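PDB 4CYB: putative DNA protection protein from Streptomyces coelicolor, which binds ferric iron and, as a Dps-family member of the ferritin superfamily, probably oxidises iron, assembling into a twelve-subunit particle. Local coordinates for residues J[19-30]-J[126-137]. Sequence-based numbering, arbitrary orientation.
Sequences DTRLYSCQRLNK and ECHDAAARTQEY
Arg27 reaches across from helix 18-48 and lays its guanidinium over Ala130 on helix 109-136, two members of the ferritin-like four-helix bundle whose segments 19-30 and 126-136 run nearly antiparallel (172°). The Ala130 methyl sits centrally beneath that flat group, with CB 3.7 Å from Arg27 CZ, while Glu126, Asp129 and Arg133 complete the hole around this knob. At the guanidinium edge Arg27 NH1 and NH2 both grip a single oxygen, Asp129 OD2, at 2.7 and 2.9 Å; NH2 meets the anti lone pair of OD2, whereas NH1 arrives from above the carboxylate plane. NH2 also makes a weak bond to Glu126 OE1. Lys30 NZ meets the other carboxylate oxygen, Glu126 OE2, at 2.8 Å from above its plane, and has a second charged partner in Asp34. Toward the far end of the contact, Tyr23 and Tyr137 form an offset stack, centroids 4.8 Å apart and planes at 27°. With CG anti to the backbone N (chi1 -178°), the Tyr23 ring extends past Tyr137 until its hydroxyl lies against Arg133 CB. Arg27 NH1 donates to that hydroxyl, linking the stack to the salt-bridge network. A leucine in place of Arg27 would probably leave Asp129 OD2 without its paired donors and Tyr23 OH without this bond. At the NE side of the guanidinium, one water accepts from Arg27 NE and donates to both Arg27 O and Glu126 OE1, the latter at 2.9 Å from the water oxygen.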
loop_
_atom_site.group_PDB
_atom_site.type_symbol
_atom_site.label_atom_id
_atom_site.label_comp_id
_atom_site.label_asym_id
_atom_site.label_seq_id
_atom_site.Cartn_x
_atom_site.Cartn_y
_atom_site.Cartn_z
ATOM N N ASP J 19 -40.695 2.282 21.920
ATOM C CA ASP J 19 -40.206 2.572 23.281
ATOM C C ASP J 19 -38.705 2.200 23.425
ATOM O O ASP J 19 -37.937 2.938 24.055
ATOM C CB ASP J 19 -40.950 1.726 24.325
ATOM C CG ASP J 19 -42.337 2.275 24.660
ATOM O OD1 ASP J 19 -42.645 3.443 24.321
ATOM O OD2 ASP J 19 -43.139 1.499 25.235
ATOM N N THR J 20 -38.349 1.051 22.874
ATOM C CA THR J 20 -36.971 0.533 22.893
ATOM C C THR J 20 -36.045 1.479 22.162
ATOM O O THR J 20 -35.023 1.875 22.710
ATOM C CB THR J 20 -36.869 -0.876 22.319
ATOM O OG1 THR J 20 -37.593 -1.748 23.198
ATOM C CG2 THR J 20 -35.387 -1.345 22.271
ATOM N N ARG J 21 -36.453 1.921 20.998
ATOM C CA ARG J 21 -35.624 2.865 20.237
ATOM C C ARG J 21 -35.465 4.225 20.892
ATOM O O ARG J 21 -34.369 4.774 20.970
ATOM C CB ARG J 21 -36.182 2.976 18.814
ATOM C CG ARG J 21 -36.130 1.628 18.116
ATOM C CD ARG J 21 -36.520 1.732 16.664
ATOM N NE ARG J 21 -37.959 1.917 16.443
ATOM C CZ ARG J 21 -38.546 3.015 16.014
ATOM N NH1 ARG J 21 -37.835 4.100 15.721
ATOM N NH2 ARG J 21 -39.874 3.034 15.822
ATOM N N LEU J 22 -36.553 4.767 21.431
ATOM C CA LEU J 22 -36.478 6.021 22.120
ATOM C C LEU J 22 -35.542 5.965 23.319
ATOM O O LEU J 22 -34.737 6.871 23.549
ATOM C CB LEU J 22 -37.887 6.354 22.632
ATOM C CG LEU J 22 -38.421 7.778 22.596
ATOM C CD1 LEU J 22 -39.095 8.099 23.937
ATOM C CD2 LEU J 22 -37.413 8.831 22.216
ATOM N N TYR J 23 -35.652 4.914 24.110
ATOM C CA TYR J 23 -34.793 4.765 25.283
ATOM C C TYR J 23 -33.304 4.614 24.866
ATOM O O TYR J 23 -32.403 5.246 25.445
ATOM C CB TYR J 23 -35.254 3.584 26.158
ATOM C CG TYR J 23 -34.399 3.443 27.391
ATOM C CD1 TYR J 23 -34.638 4.252 28.539
ATOM C CD2 TYR J 23 -33.373 2.520 27.440
ATOM C CE1 TYR J 23 -33.856 4.124 29.671
ATOM C CE2 TYR J 23 -32.559 2.403 28.578
ATOM C CZ TYR J 23 -32.826 3.211 29.698
ATOM O OH TYR J 23 -32.037 3.098 30.826
ATOM N N SER J 24 -33.043 3.795 23.859
ATOM C CA SER J 24 -31.622 3.584 23.439
ATOM C C SER J 24 -31.072 4.922 22.944
ATOM O O SER J 24 -29.914 5.272 23.284
ATOM C CB SER J 24 -31.525 2.498 22.360
ATOM O OG SER J 24 -31.645 1.211 22.905
ATOM N N CYS J 25 -31.869 5.677 22.179
ATOM C CA CYS J 25 -31.398 6.985 21.708
ATOM C C CYS J 25 -31.086 7.987 22.838
ATOM O O CYS J 25 -30.099 8.690 22.761
ATOM C CB CYS J 25 -32.317 7.652 20.699
ATOM S SG CYS J 25 -32.384 6.751 19.124
ATOM N N GLN J 26 -31.924 8.017 23.903
ATOM C CA GLN J 26 -31.583 8.857 25.064
ATOM C C GLN J 26 -30.292 8.399 25.709
ATOM O O GLN J 26 -29.463 9.266 26.018
ATOM C CB GLN J 26 -32.687 8.771 26.145
ATOM C CG GLN J 26 -34.003 9.329 25.686
ATOM C CD GLN J 26 -35.185 8.908 26.598
ATOM O OE1 GLN J 26 -36.323 9.297 26.343
ATOM N NE2 GLN J 26 -34.906 8.134 27.657
ATOM N N ARG J 27 -30.090 7.091 25.931
ATOM C CA ARG J 27 -28.860 6.651 26.560
ATOM C C ARG J 27 -27.643 6.936 25.627
ATOM O O ARG J 27 -26.574 7.382 26.096
ATOM C CB ARG J 27 -28.863 5.168 26.956
ATOM C CG ARG J 27 -29.987 4.735 27.886
ATOM C CD ARG J 27 -30.106 5.572 29.151
ATOM N NE ARG J 27 -28.873 5.653 29.899
ATOM C CZ ARG J 27 -28.541 4.893 30.946
ATOM N NH1 ARG J 27 -29.355 3.918 31.400
ATOM N NH2 ARG J 27 -27.407 5.134 31.565
ATOM N N LEU J 28 -27.839 6.674 24.330
ATOM C CA LEU J 28 -26.706 6.862 23.379
ATOM C C LEU J 28 -26.330 8.321 23.320
ATOM O O LEU J 28 -25.113 8.626 23.209
ATOM C CB LEU J 28 -27.042 6.307 21.982
ATOM C CG LEU J 28 -27.036 4.772 21.906
ATOM C CD1 LEU J 28 -27.679 4.227 20.638
ATOM C CD2 LEU J 28 -25.640 4.175 22.122
ATOM N N ASN J 29 -27.324 9.216 23.338
ATOM C CA ASN J 29 -27.022 10.630 23.244
ATOM C C ASN J 29 -26.250 11.152 24.438
ATOM O O ASN J 29 -25.469 12.070 24.311
ATOM C CB ASN J 29 -28.228 11.525 22.929
ATOM C CG ASN J 29 -28.444 11.695 21.433
ATOM O OD1 ASN J 29 -27.485 11.915 20.679
ATOM N ND2 ASN J 29 -29.695 11.632 21.005
ATOM N N LYS J 30 -26.488 10.591 25.615
ATOM C CA LYS J 30 -25.696 11.011 26.770
ATOM C C LYS J 30 -24.249 10.560 26.617
ATOM O O LYS J 30 -23.305 11.350 26.867
ATOM C CB LYS J 30 -26.325 10.475 28.099
ATOM C CG LYS J 30 -25.525 10.859 29.359
ATOM C CD LYS J 30 -25.247 12.360 29.439
ATOM C CE LYS J 30 -24.821 12.738 30.857
ATOM N NZ LYS J 30 -23.721 11.912 31.387
ATOM N N GLU J 126 -21.532 5.161 33.186
ATOM C CA GLU J 126 -22.717 5.310 32.335
ATOM C C GLU J 126 -22.886 4.135 31.383
ATOM O O GLU J 126 -23.989 3.665 31.166
ATOM C CB GLU J 126 -22.605 6.573 31.483
ATOM C CG GLU J 126 -22.979 7.831 32.228
ATOM C CD GLU J 126 -24.393 8.323 31.967
ATOM O OE1 GLU J 126 -25.244 7.619 31.304
ATOM O OE2 GLU J 126 -24.635 9.459 32.455
ATOM N N CYS J 127 -21.791 3.686 30.761
ATOM C CA CYS J 127 -21.830 2.560 29.828
ATOM C C CYS J 127 -22.282 1.264 30.429
ATOM O O CYS J 127 -23.039 0.561 29.805
ATOM C CB CYS J 127 -20.439 2.239 29.282
ATOM S SG CYS J 127 -20.093 3.136 27.781
ATOM N N HIS J 128 -21.757 0.887 31.586
ATOM C CA HIS J 128 -22.226 -0.391 32.213
ATOM C C HIS J 128 -23.733 -0.357 32.431
ATOM O O HIS J 128 -24.443 -1.325 32.111
ATOM C CB HIS J 128 -21.526 -0.612 33.555
ATOM C CG HIS J 128 -20.092 -1.085 33.423
ATOM N ND1 HIS J 128 -19.768 -2.315 32.961
ATOM C CD2 HIS J 128 -18.901 -0.444 33.701
ATOM C CE1 HIS J 128 -18.427 -2.473 32.993
ATOM N NE2 HIS J 128 -17.891 -1.334 33.454
ATOM N N ASP J 129 -24.214 0.768 32.966
ATOM C CA ASP J 129 -25.652 0.932 33.239
ATOM C C ASP J 129 -26.468 0.916 31.946
ATOM O O ASP J 129 -27.463 0.189 31.838
ATOM C CB ASP J 129 -25.918 2.222 34.038
ATOM C CG ASP J 129 -27.395 2.434 34.302
ATOM O OD1 ASP J 129 -27.932 1.627 35.082
ATOM O OD2 ASP J 129 -28.035 3.340 33.701
ATOM N N ALA J 130 -26.076 1.724 30.952
ATOM C CA ALA J 130 -26.806 1.767 29.667
ATOM C C ALA J 130 -26.752 0.427 28.948
ATOM O O ALA J 130 -27.743 0.020 28.353
ATOM C CB ALA J 130 -26.294 2.890 28.743
ATOM N N ALA J 131 -25.616 -0.271 29.008
ATOM C CA ALA J 131 -25.516 -1.638 28.443
ATOM C C ALA J 131 -26.533 -2.612 29.044
ATOM O O ALA J 131 -27.263 -3.302 28.305
ATOM C CB ALA J 131 -24.091 -2.191 28.550
ATOM N N ALA J 132 -26.607 -2.628 30.372
ATOM C CA ALA J 132 -27.582 -3.510 31.053
ATOM C C ALA J 132 -29.029 -3.148 30.665
ATOM O O ALA J 132 -29.837 -4.033 30.364
ATOM C CB ALA J 132 -27.405 -3.425 32.560
ATOM N N ARG J 133 -29.382 -1.863 30.693
ATOM C CA ARG J 133 -30.772 -1.442 30.451
ATOM C C ARG J 133 -31.201 -1.598 29.017
ATOM O O ARG J 133 -32.297 -2.058 28.755
ATOM C CB ARG J 133 -31.014 0.001 30.873
ATOM C CG ARG J 133 -30.725 0.341 32.316
ATOM C CD ARG J 133 -31.867 -0.143 33.205
ATOM N NE ARG J 133 -31.652 -1.533 33.629
ATOM C CZ ARG J 133 -30.688 -1.941 34.469
ATOM N NH1 ARG J 133 -29.826 -1.076 34.984
ATOM N NH2 ARG J 133 -30.575 -3.225 34.793
ATOM N N THR J 134 -30.339 -1.228 28.060
ATOM C CA THR J 134 -30.691 -1.456 26.632
ATOM C C THR J 134 -30.802 -2.948 26.330
ATOM O O THR J 134 -31.654 -3.352 25.562
ATOM C CB THR J 134 -29.698 -0.758 25.646
ATOM O OG1 THR J 134 -28.387 -1.266 25.875
ATOM C CG2 THR J 134 -29.703 0.712 25.892
ATOM N N GLN J 135 -29.968 -3.771 26.954
ATOM C CA GLN J 135 -30.104 -5.213 26.776
ATOM C C GLN J 135 -31.472 -5.724 27.307
ATOM O O GLN J 135 -32.157 -6.524 26.658
ATOM C CB GLN J 135 -28.967 -5.956 27.473
ATOM C CG GLN J 135 -28.965 -7.481 27.284
ATOM C CD GLN J 135 -28.844 -7.850 25.801
ATOM O OE1 GLN J 135 -27.806 -7.602 25.174
ATOM N NE2 GLN J 135 -29.933 -8.366 25.217
ATOM N N GLU J 136 -31.877 -5.245 28.478
ATOM C CA GLU J 136 -33.189 -5.637 29.026
ATOM C C GLU J 136 -34.339 -5.279 28.105
ATOM O O GLU J 136 -35.317 -6.015 28.048
ATOM C CB GLU J 136 -33.464 -4.914 30.338
ATOM C CG GLU J 136 -32.865 -5.553 31.546
ATOM C CD GLU J 136 -32.787 -4.535 32.683
ATOM O OE1 GLU J 136 -33.659 -3.624 32.756
ATOM O OE2 GLU J 136 -31.823 -4.626 33.485
ATOM N N TYR J 137 -34.261 -4.124 27.435
ATOM C CA TYR J 137 -35.284 -3.729 26.468
ATOM C C TYR J 137 -35.201 -4.466 25.136
ATOM O O TYR J 137 -36.036 -4.224 24.292
ATOM C CB TYR J 137 -35.168 -2.258 26.108
ATOM C CG TYR J 137 -35.985 -1.225 26.825
ATOM C CD1 TYR J 137 -37.345 -0.960 26.452
ATOM C CD2 TYR J 137 -35.394 -0.425 27.817
ATOM C CE1 TYR J 137 -38.104 0.038 27.088
ATOM C CE2 TYR J 137 -36.134 0.580 28.456
ATOM C CZ TYR J 137 -37.479 0.802 28.097
ATOM O OH TYR J 137 -38.168 1.791 28.766
HETATM O O HOH W 1 -26.320 6.901 28.731
#